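Local coordinates for ribonucleoside-diphosphate reductase (Pseudomonas aeruginosa, PDB 5IM3), which probably reduces ribonucleoside diphosphates to the deoxyribonucleotides needed for DNA synthesis, and binds dATP at allosteric sites, at residues L723-E728 and Q867-Q872. Residues are numbered along the deposited sequence; the frame is centred on the assembly and turned at random.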
loop_
_atom_site.group_PDB
_atom_site.type_symbol
_atom_site.label_atom_id
_atom_site.label_comp_id
_atom_site.label_asym_id
_atom_site.label_seq_id
_atom_site.Cartn_x
_atom_site.Cartn_y
_atom_site.Cartn_z
ATOM N N LEU A 723 39.853 28.953 25.326
ATOM C CA LEU A 723 39.998 27.516 25.154
ATOM C C LEU A 723 38.685 26.941 24.643
ATOM O O LEU A 723 37.698 27.676 24.520
ATOM C CB LEU A 723 40.404 26.862 26.478
ATOM C CG LEU A 723 41.561 27.542 27.209
ATOM C CD1 LEU A 723 41.915 26.795 28.483
ATOM C CD2 LEU A 723 42.773 27.652 26.310
ATOM N N PRO A 724 38.629 25.645 24.313
ATOM C CA PRO A 724 37.350 25.077 23.850
ATOM C C PRO A 724 36.204 25.291 24.822
ATOM O O PRO A 724 35.086 25.599 24.392
ATOM C CB PRO A 724 37.686 23.590 23.668
ATOM C CG PRO A 724 39.121 23.589 23.304
ATOM C CD PRO A 724 39.745 24.705 24.109
ATOM N N ILE A 725 36.445 25.142 26.127
ATOM C CA ILE A 725 35.373 25.349 27.096
ATOM C C ILE A 725 34.842 26.771 27.008
ATOM O O ILE A 725 33.644 27.011 27.208
ATOM C CB ILE A 725 35.864 25.013 28.519
ATOM C CG1 ILE A 725 34.703 25.055 29.520
ATOM C CG2 ILE A 725 36.980 25.965 28.947
ATOM C CD1 ILE A 725 33.630 24.009 29.267
ATOM N N ASP A 726 35.714 27.736 26.709
ATOM C CA ASP A 726 35.278 29.113 26.508
ATOM C C ASP A 726 34.599 29.303 25.156
ATOM O O ASP A 726 33.695 30.135 25.037
ATOM C CB ASP A 726 36.472 30.059 26.642
ATOM C CG ASP A 726 37.109 29.998 28.019
ATOM O OD1 ASP A 726 36.369 30.074 29.022
ATOM O OD2 ASP A 726 38.349 29.869 28.102
ATOM N N SER A 727 35.016 28.548 24.136
ATOM C CA SER A 727 34.333 28.599 22.845
ATOM C C SER A 727 32.858 28.247 22.987
ATOM O O SER A 727 32.000 28.861 22.342
ATOM C CB SER A 727 35.008 27.650 21.854
ATOM O OG SER A 727 36.370 27.972 21.657
ATOM N N GLU A 728 32.541 27.250 23.821
ATOM C CA GLU A 728 31.144 26.885 24.048
ATOM C C GLU A 728 30.354 28.060 24.605
ATOM O O GLU A 728 29.220 28.310 24.184
ATOM C CB GLU A 728 31.054 25.696 25.007
ATOM C CG GLU A 728 31.368 24.352 24.383
ATOM C CD GLU A 728 30.195 23.762 23.623
ATOM O OE1 GLU A 728 29.824 22.604 23.907
ATOM O OE2 GLU A 728 29.643 24.453 22.740
ATOM N N GLN A 867 32.373 17.372 22.912
ATOM C CA GLN A 867 32.648 18.493 22.021
ATOM C C GLN A 867 32.985 19.774 22.773
ATOM O O GLN A 867 33.511 20.711 22.166
ATOM C CB GLN A 867 31.443 18.736 21.106
ATOM C CG GLN A 867 31.707 19.704 19.957
ATOM C CD GLN A 867 32.894 19.295 19.108
ATOM O OE1 GLN A 867 32.816 18.351 18.324
ATOM N NE2 GLN A 867 34.006 20.005 19.265
ATOM N N LYS A 868 32.696 19.844 24.073
ATOM C CA LYS A 868 33.044 21.040 24.832
ATOM C C LYS A 868 34.548 21.214 24.937
ATOM O O LYS A 868 35.034 22.340 25.093
ATOM C CB LYS A 868 32.457 20.974 26.234
ATOM C CG LYS A 868 31.020 20.524 26.288
ATOM C CD LYS A 868 30.467 20.622 27.700
ATOM C CE LYS A 868 31.322 19.875 28.719
ATOM N NZ LYS A 868 30.797 20.029 30.101
ATOM N N TRP A 869 35.294 20.116 24.872
ATOM C CA TRP A 869 36.730 20.135 25.084
ATOM C C TRP A 869 37.525 19.950 23.802
ATOM O O TRP A 869 38.731 20.219 23.794
ATOM C CB TRP A 869 37.109 19.040 26.088
ATOM C CG TRP A 869 36.225 19.038 27.298
ATOM C CD1 TRP A 869 35.237 18.142 27.594
ATOM C CD2 TRP A 869 36.234 19.990 28.367
ATOM N NE1 TRP A 869 34.638 18.472 28.785
ATOM C CE2 TRP A 869 35.230 19.606 29.278
ATOM C CE3 TRP A 869 36.993 21.130 28.643
ATOM C CZ2 TRP A 869 34.972 20.316 30.449
ATOM C CZ3 TRP A 869 36.736 21.834 29.806
ATOM C CH2 TRP A 869 35.732 21.425 30.692
ATOM N N ILE A 870 36.888 19.509 22.726
ATOM C CA ILE A 870 37.563 19.246 21.465
ATOM C C ILE A 870 37.552 20.524 20.636
ATOM O O ILE A 870 36.513 21.187 20.511
ATOM C CB ILE A 870 36.880 18.083 20.723
ATOM C CG1 ILE A 870 36.949 16.811 21.576
ATOM C CG2 ILE A 870 37.519 17.853 19.358
ATOM C CD1 ILE A 870 36.112 15.660 21.058
ATOM N N ASP A 871 38.712 20.884 20.079
ATOM C CA ASP A 871 38.778 22.086 19.250
ATOM C C ASP A 871 38.283 21.836 17.830
ATOM O O ASP A 871 37.777 22.764 17.194
ATOM C CB ASP A 871 40.202 22.660 19.223
ATOM C CG ASP A 871 41.274 21.593 19.099
ATOM O OD1 ASP A 871 40.938 20.418 18.855
ATOM O OD2 ASP A 871 42.463 21.937 19.249
ATOM N N GLN A 872 38.394 20.615 17.324
ATOM C CA GLN A 872 37.823 20.244 16.034
ATOM C C GLN A 872 36.465 19.578 16.277
ATOM O O GLN A 872 35.654 20.167 16.998
ATOM C CB GLN A 872 38.826 19.397 15.253
ATOM C CG GLN A 872 40.188 20.043 15.078
ATOM C CD GLN A 872 40.951 19.470 13.899
ATOM O OE1 GLN A 872 40.467 19.483 12.766
ATOM N NE2 GLN A 872 42.144 18.959 14.162
#
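In Ile725, CG1 stands anti to the backbone N (chi1 -173°), and in Trp869 the ring carbon CG stands anti to the carbonyl carbon (chi1 -47°). The two side chains lie side by side and point the same way. Ile725 CD1 sits over a face of the indole, 4.1 Å from the centroid of the Trp869 six-membered ring and 29° off its normal, which meets the geometry of a CH-pi contact. Nearer the backbone, Ile725 CB approaches the ring atom Trp869 CZ3 to 3.5 Å. Trp869 NE1 is hydrogen-bonded to Asp686 OD1, and the ring of Trp750 meets the indole with its plane nearly parallel.

Pro724 makes a different kind of contact, ring against backbone: its CG lies 3.4 Å from Trp869 O, and its CB is 3.3 Å from Lys868 O. This is the first turn of helix 724-735, with Leu723 as N-cap residue; Leu723 O receives both Ser727 N and Ser727 OG, and Asp726 OD2 reaches back to Leu723 N at 3.3 Å. Both segments belong to the ten-stranded alpha-beta barrel domain, where the start of helix 724-735 meets the loop between helix 856-866 and strand 878-881. Ile725 N, 3.3 Å from Lys868 O, has too poor an angle for a hydrogen bond, and none spans the two segments.

Glu728 and Lys868 cross at about a right angle, touching through the aliphatic part of the lysine: Glu728 OE1 is 3.4 Å from Lys868 CG. The charged atoms do not meet, Glu728 OE1 lying 6.8 Å from Lys868 NZ. Lys868 NZ forms salt bridges with Asp686 and Asp743, while Glu728 OE1 is buried without a polar partner in the model and Glu728 OE2 has a long, weak ion pair with Arg572.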